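Local coordinates for hypothetical protein RV2626C (PDB 1Y5H), which is of unknown function, a homodimeric, secreted hypoxic response protein built of two CBS domains that probably binds zinc and does not seem to bind AMP, at residues G118-T121 / E122-A126; G53-D57 / R58-I62; E23-T26 / L27-A31. All blocks are in the same frame, centred on the assembly; numbering follows the deposited sequence.

Contact 1. Residues G118-T121 / E122-A126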
loop_
_atom_site.group_PDB
_atom_site.type_symbol
_atom_site.label_atom_id
_atom_site.label_comp_id
_atom_site.label_asym_id
_atom_site.label_seq_id
_atom_site.Cartn_x
_atom_site.Cartn_y
_atom_site.Cartn_z
ATOM N N GLY A 118 -21.617 -0.009 5.792
ATOM C CA GLY A 118 -21.038 -0.260 4.488
ATOM C C GLY A 118 -19.767 0.527 4.254
ATOM O O GLY A 118 -19.314 1.261 5.131
ATOM N N ILE A 119 -19.192 0.351 3.071
ATOM C CA ILE A 119 -17.970 1.043 2.670
ATOM C C ILE A 119 -18.206 1.621 1.281
ATOM O O ILE A 119 -18.750 0.943 0.408
ATOM C CB ILE A 119 -16.762 0.069 2.585
ATOM C CG1 ILE A 119 -16.320 -0.371 3.986
ATOM C CG2 ILE A 119 -15.612 0.731 1.823
ATOM C CD1 ILE A 119 -15.624 0.711 4.810
ATOM N N VAL A 120 -17.804 2.869 1.067
ATOM C CA VAL A 120 -17.963 3.480 -0.243
ATOM C C VAL A 120 -16.584 3.787 -0.811
ATOM O O VAL A 120 -15.734 4.330 -0.111
ATOM C CB VAL A 120 -18.774 4.789 -0.170
ATOM C CG1 VAL A 120 -18.853 5.419 -1.550
ATOM C CG2 VAL A 120 -20.169 4.513 0.348
ATOM N N THR A 121 -16.354 3.423 -2.068
ATOM C CA THR A 121 -15.062 3.692 -2.701
ATOM C C THR A 121 -15.208 4.799 -3.732
ATOM O O THR A 121 -16.311 5.122 -4.162
ATOM C CB THR A 121 -14.491 2.455 -3.432
ATOM O OG1 THR A 121 -15.227 2.224 -4.643
ATOM C CG2 THR A 121 -14.578 1.226 -2.542
ATOM N N GLU A 122 -14.081 5.372 -4.130
ATOM C CA GLU A 122 -14.093 6.436 -5.118
ATOM C C GLU A 122 -14.651 5.884 -6.426
ATOM O O GLU A 122 -15.354 6.583 -7.152
ATOM C CB GLU A 122 -12.678 6.971 -5.318
ATOM C CG GLU A 122 -12.637 8.338 -5.961
ATOM C CD GLU A 122 -11.267 8.979 -5.871
ATOM O OE1 GLU A 122 -10.304 8.404 -6.421
ATOM O OE2 GLU A 122 -11.158 10.058 -5.248
ATOM N N ALA A 123 -14.352 4.620 -6.709
ATOM C CA ALA A 123 -14.836 3.973 -7.927
ATOM C C ALA A 123 -16.358 3.866 -7.902
ATOM O O ALA A 123 -17.012 3.982 -8.941
ATOM C CB ALA A 123 -14.213 2.595 -8.071
ATOM N N ASP A 124 -16.921 3.635 -6.719
ATOM C CA ASP A 124 -18.369 3.546 -6.578
ATOM C C ASP A 124 -18.995 4.881 -6.976
ATOM O O ASP A 124 -20.033 4.921 -7.634
ATOM C CB ASP A 124 -18.765 3.221 -5.131
ATOM C CG ASP A 124 -18.421 1.799 -4.731
ATOM O OD1 ASP A 124 -18.584 0.891 -5.570
ATOM O OD2 ASP A 124 -18.007 1.589 -3.567
ATOM N N ILE A 125 -18.361 5.975 -6.566
ATOM C CA ILE A 125 -18.864 7.307 -6.890
ATOM C C ILE A 125 -18.830 7.538 -8.398
ATOM O O ILE A 125 -19.793 8.045 -8.977
ATOM C CB ILE A 125 -18.036 8.403 -6.173
ATOM C CG1 ILE A 125 -18.223 8.277 -4.657
ATOM C CG2 ILE A 125 -18.477 9.782 -6.638
ATOM C CD1 ILE A 125 -17.388 9.246 -3.841
ATOM N N ALA A 126 -17.726 7.158 -9.032
ATOM C CA ALA A 126 -17.579 7.329 -10.475
ATOM C C ALA A 126 -18.631 6.545 -11.256
ATOM O O ALA A 126 -19.145 7.017 -12.274
ATOM C CB ALA A 126 -16.184 6.899 -10.909
#
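T121 and D124 face each other where strand 118-121 turns into helix 122-126, the axes of these short segments inclined at 69° to each other. T121 is the N-cap, and the two side chains lie obliquely to one another in a capping box. OG1 of T121 sits between its own backbone N and carbonyl carbon (chi1 73°), which brings it over the first turn, where it accepts a hydrogen bond from D124 N at 3.0 Å. The carboxylate of D124 reaches back the other way: its OD2 takes the backbone N-H of T121 at 2.9 Å in a nearly straight bond, met on the anti side and 27° out of the carboxylate plane. The T121 hydroxyl also gives a weak bond to the same OD2. CG2 of T121 rests 3.6 Å from OD2 of D124. Meanwhile OD1 of D124 is engaged by R127 in a salt bridge. T121 O accepts from I125 N at 3.3 Å, the first regular helical bond, and a weak one from D124 N. Behind the cap, V120 CG1 meets I125 CG1 at 4.3 Å, both packed against helix 93-103, V120 on M96 and I125 on I93, L97 and M100. The box thus occupies backbone N-H groups at the helix start, and both the helix end and R127 would be expected to favour a negative charge on D124.

Contact 2. Residues G53-D57 / R58-I62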
loop_
_atom_site.group_PDB
_atom_site.type_symbol
_atom_site.label_atom_id
_atom_site.label_comp_id
_atom_site.label_asym_id
_atom_site.label_seq_id
_atom_site.Cartn_x
_atom_site.Cartn_y
_atom_site.Cartn_z
ATOM N N GLY A 53 -11.911 2.854 13.507
ATOM C CA GLY A 53 -11.013 3.454 12.534
ATOM C C GLY A 53 -10.802 2.560 11.330
ATOM O O GLY A 53 -11.473 1.541 11.188
HETATM N N MSE A 54 -9.895 2.967 10.446
HETATM C CA MSE A 54 -9.557 2.202 9.252
HETATM C C MSE A 54 -8.101 1.771 9.371
HETATM O O MSE A 54 -7.258 2.526 9.869
HETATM C CB MSE A 54 -9.713 3.049 7.984
HETATM C CG MSE A 54 -11.141 3.415 7.593
HETATM SE SE MSE A 54 -12.207 1.928 6.972
HETATM C CE MSE A 54 -11.312 1.537 5.318
ATOM N N LEU A 55 -7.816 0.556 8.922
ATOM C CA LEU A 55 -6.461 0.021 8.946
ATOM C C LEU A 55 -6.069 -0.259 7.503
ATOM O O LEU A 55 -6.798 -0.940 6.787
ATOM C CB LEU A 55 -6.412 -1.291 9.738
ATOM C CG LEU A 55 -5.026 -1.949 9.811
ATOM C CD1 LEU A 55 -4.123 -1.136 10.728
ATOM C CD2 LEU A 55 -5.157 -3.383 10.319
ATOM N N THR A 56 -4.922 0.259 7.071
ATOM C CA THR A 56 -4.472 0.028 5.706
ATOM C C THR A 56 -3.269 -0.903 5.687
ATOM O O THR A 56 -2.616 -1.121 6.714
ATOM C CB THR A 56 -4.069 1.340 5.001
ATOM O OG1 THR A 56 -2.914 1.899 5.644
ATOM C CG2 THR A 56 -5.220 2.342 5.047
ATOM N N ASP A 57 -2.983 -1.459 4.516
ATOM C CA ASP A 57 -1.842 -2.343 4.393
ATOM C C ASP A 57 -0.555 -1.591 4.713
ATOM O O ASP A 57 0.323 -2.129 5.394
ATOM C CB ASP A 57 -1.787 -2.976 2.989
ATOM C CG ASP A 57 -1.985 -1.970 1.852
ATOM O OD1 ASP A 57 -2.117 -2.436 0.702
ATOM O OD2 ASP A 57 -2.008 -0.743 2.084
ATOM N N ARG A 58 -0.449 -0.343 4.253
ATOM C CA ARG A 58 0.749 0.437 4.531
ATOM C C ARG A 58 0.877 0.709 6.029
ATOM O O ARG A 58 1.990 0.755 6.556
ATOM C CB ARG A 58 0.752 1.758 3.756
ATOM C CG ARG A 58 2.050 2.522 3.937
ATOM C CD ARG A 58 2.232 3.639 2.926
ATOM N NE ARG A 58 3.470 4.377 3.180
ATOM C CZ ARG A 58 4.692 3.932 2.900
ATOM N NH1 ARG A 58 4.863 2.742 2.340
ATOM N NH2 ARG A 58 5.752 4.675 3.200
ATOM N N ASP A 59 -0.256 0.879 6.714
ATOM C CA ASP A 59 -0.248 1.114 8.162
ATOM C C ASP A 59 0.469 -0.035 8.869
ATOM O O ASP A 59 1.271 0.179 9.771
ATOM C CB ASP A 59 -1.671 1.162 8.736
ATOM C CG ASP A 59 -2.365 2.487 8.507
ATOM O OD1 ASP A 59 -1.696 3.473 8.127
ATOM O OD2 ASP A 59 -3.599 2.536 8.732
ATOM N N ILE A 60 0.136 -1.257 8.471
ATOM C CA ILE A 60 0.731 -2.445 9.072
ATOM C C ILE A 60 2.247 -2.438 8.905
ATOM O O ILE A 60 2.985 -2.792 9.820
ATOM C CB ILE A 60 0.145 -3.724 8.441
ATOM C CG1 ILE A 60 -1.340 -3.839 8.818
ATOM C CG2 ILE A 60 0.929 -4.959 8.908
ATOM C CD1 ILE A 60 -2.033 -5.051 8.211
ATOM N N VAL A 61 2.705 -2.008 7.737
ATOM C CA VAL A 61 4.134 -1.966 7.462
ATOM C C VAL A 61 4.838 -0.801 8.154
ATOM O O VAL A 61 5.860 -0.996 8.814
ATOM C CB VAL A 61 4.396 -1.858 5.937
ATOM C CG1 VAL A 61 5.895 -1.707 5.659
ATOM C CG2 VAL A 61 3.862 -3.098 5.227
ATOM N N ILE A 62 4.281 0.400 8.008
ATOM C CA ILE A 62 4.892 1.612 8.561
ATOM C C ILE A 62 4.684 1.869 10.048
ATOM O O ILE A 62 5.628 2.221 10.756
ATOM C CB ILE A 62 4.416 2.862 7.782
ATOM C CG1 ILE A 62 4.718 2.691 6.290
ATOM C CG2 ILE A 62 5.079 4.116 8.340
ATOM C CD1 ILE A 62 6.185 2.450 5.965
HETATM O O HOH W 1 -5.547 4.032 8.214
#
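D59 reaches back from the first turn of the helix to T56, the last residue of strand 53-56 and the N-cap. Its CB lies 3.2 Å from T56 O and 3.9 Å from CD1 of L55. CG is placed anti to the carbonyl carbon of D59 (chi1 -79°), which swings the carboxylate over the T56 hydroxyl, with CG 3.0 Å from T56 OG1. At the tip, OD2 accepts the backbone N-H of T56 at 3.1 Å, approached from above the carboxylate plane, 50° out of it. A water also lies between OD2 of D59 and the carbonyl O of M54, a selenomethionine. In return, OG1 of T56 accepts from D59 N at 3.0 Å, completing the reciprocal pair.

T56 O continues the turn by accepting from I60 N. On the apolar side of the turn, L55 CD2 and I60 CD1 touch at 4.1 Å, the two side chains crossing at about a right angle, and M34 of helix 27-37 packs against both. D57 folds its carboxylate back over its own backbone (chi1 47°), bringing OD2 weakly to R58 N; its stronger partner is R58 of the second subunit. R58 is extended from CG to NE, and CG1 of I62 covers one face of its guanidinium, over the centre and 3.6 Å from the plane. The R58 NH1 group pairs in turn with D57 of the second subunit.

The reciprocal bonds of T56 and D59 define a capping box, here at the strand-to-helix junction of the first CBS domain and at the dimer interface.

Contact 3. Residues E23-T26 / L27-A31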
loop_
_atom_site.group_PDB
_atom_site.type_symbol
_atom_site.label_atom_id
_atom_site.label_comp_id
_atom_site.label_asym_id
_atom_site.label_seq_id
_atom_site.Cartn_x
_atom_site.Cartn_y
_atom_site.Cartn_z
ATOM N N GLU A 23 -11.309 -4.993 16.658
ATOM C CA GLU A 23 -10.185 -4.184 17.120
ATOM C C GLU A 23 -9.105 -5.000 17.828
ATOM O O GLU A 23 -7.946 -4.590 17.872
ATOM C CB GLU A 23 -10.676 -3.088 18.075
ATOM C CG GLU A 23 -11.347 -3.645 19.327
ATOM C CD GLU A 23 -11.511 -2.620 20.440
ATOM O OE1 GLU A 23 -10.491 -2.045 20.878
ATOM O OE2 GLU A 23 -12.658 -2.400 20.886
ATOM N N HIS A 24 -9.476 -6.149 18.386
ATOM C CA HIS A 24 -8.507 -6.980 19.097
ATOM C C HIS A 24 -7.819 -8.021 18.224
ATOM O O HIS A 24 -6.971 -8.778 18.706
ATOM C CB HIS A 24 -9.177 -7.672 20.287
ATOM C CG HIS A 24 -9.787 -6.720 21.268
ATOM N ND1 HIS A 24 -9.045 -5.782 21.954
ATOM C CD2 HIS A 24 -11.072 -6.537 21.653
ATOM C CE1 HIS A 24 -9.847 -5.060 22.715
ATOM N NE2 HIS A 24 -11.083 -5.497 22.551
ATOM N N GLU A 25 -8.187 -8.077 16.946
ATOM C CA GLU A 25 -7.551 -9.028 16.043
ATOM C C GLU A 25 -6.116 -8.553 15.793
ATOM O O GLU A 25 -5.844 -7.349 15.794
ATOM C CB GLU A 25 -8.351 -9.143 14.741
ATOM C CG GLU A 25 -9.771 -9.664 14.999
ATOM C CD GLU A 25 -10.476 -10.182 13.757
ATOM O OE1 GLU A 25 -9.949 -11.120 13.118
ATOM O OE2 GLU A 25 -11.566 -9.663 13.424
ATOM N N THR A 26 -5.196 -9.497 15.611
ATOM C CA THR A 26 -3.788 -9.155 15.388
ATOM C C THR A 26 -3.543 -8.583 13.994
ATOM O O THR A 26 -4.393 -8.681 13.109
ATOM C CB THR A 26 -2.878 -10.383 15.574
ATOM O OG1 THR A 26 -3.089 -11.306 14.498
ATOM C CG2 THR A 26 -3.179 -11.070 16.914
ATOM N N LEU A 27 -2.380 -7.969 13.800
ATOM C CA LEU A 27 -2.070 -7.406 12.492
ATOM C C LEU A 27 -1.896 -8.531 11.477
ATOM O O LEU A 27 -2.217 -8.368 10.301
ATOM C CB LEU A 27 -0.803 -6.544 12.550
ATOM C CG LEU A 27 -0.873 -5.316 13.465
ATOM C CD1 LEU A 27 0.433 -4.523 13.343
ATOM C CD2 LEU A 27 -2.065 -4.435 13.077
ATOM N N THR A 28 -1.386 -9.670 11.934
ATOM C CA THR A 28 -1.213 -10.809 11.044
ATOM C C THR A 28 -2.591 -11.257 10.558
ATOM O O THR A 28 -2.777 -11.569 9.384
ATOM C CB THR A 28 -0.514 -11.972 11.766
ATOM O OG1 THR A 28 0.814 -11.569 12.130
ATOM C CG2 THR A 28 -0.435 -13.198 10.864
ATOM N N ALA A 29 -3.563 -11.282 11.464
ATOM C CA ALA A 29 -4.910 -11.683 11.079
ATOM C C ALA A 29 -5.491 -10.687 10.080
ATOM O O ALA A 29 -6.139 -11.076 9.107
ATOM C CB ALA A 29 -5.803 -11.782 12.314
ATOM N N ALA A 30 -5.260 -9.399 10.319
ATOM C CA ALA A 30 -5.759 -8.361 9.423
ATOM C C ALA A 30 -5.149 -8.506 8.029
ATOM O O ALA A 30 -5.817 -8.276 7.024
ATOM C CB ALA A 30 -5.448 -6.981 9.994
ATOM N N ALA A 31 -3.875 -8.891 7.977
ATOM C CA ALA A 31 -3.187 -9.070 6.702
ATOM C C ALA A 31 -3.865 -10.183 5.915
ATOM O O ALA A 31 -4.003 -10.098 4.697
ATOM C CB ALA A 31 -1.719 -9.412 6.944
#
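T26 meets A29 and A30 at the start of helix 27-31, where it serves as N-cap. Two bonds form the first shell. OG1 of T26 accepts from A29 N at 3.1 Å, with an N-H...O angle of 157°, and T26 O accepts from A30 N at 3.0 Å, the donor tilted 21° from the carbonyl plane. The hydroxyl is set for this by a chi1 of 70°, which holds OG1 between the backbone N and the carbonyl carbon and directs it into the turn. CB of A29 lies 3.5 Å from both T26 OG1 and T26 O. CB of T28 comes alongside the same hydroxyl from the neighbouring position, at 3.8 Å.

Next out stands E25. Its OE1 passes 4.3 Å from A29 CB, and its carboxylate is held by the hydroxyl of Y33, on the same helix 27-37 and one turn beyond A29, and by the backbone N-H of G22, so that E25 links the end of strand 21-22 to helix 27-37. T28 is fixed in turn by N72, to which its OG1 is hydrogen-bonded, while L27 lies against P71 and A74. On the second subunit, L65 packs on T28 and V61 on A31.

With alanine at the third helical position, A29 has no side-chain acceptor to return a bond to T26 N, so this is an N-cap without the reciprocal half of a capping box: the threonine hydroxyl takes one amide at the helix start, and the carboxylate of E25, already bonded to Y33 and G22, may add a little to the favourable field there.

Overall arrangement
Along the chain the order is contact 3, contact 2, contact 1. Contacts 3 and 2 belong to the first CBS domain, with centres 11 Å apart; helix 27-37 of contact 3 packs on the strand and helix of contact 2, as where A30 CB meets L55 CD2 at 3.6 Å. Contact 1 lies in the second CBS domain, its centre about 19 Å from that of contact 2 and 24 Å from that of contact 3, on the opposite side of the chain's centre from contact 3. I119 CD1 and M54 SE, 4.2 Å apart, touch across the two domains. The paired CBS domains thus repeat the same capped strand-to-helix junction in contacts 1 and 2, while contacts 2 and 3 lie in the half that touches the second subunit.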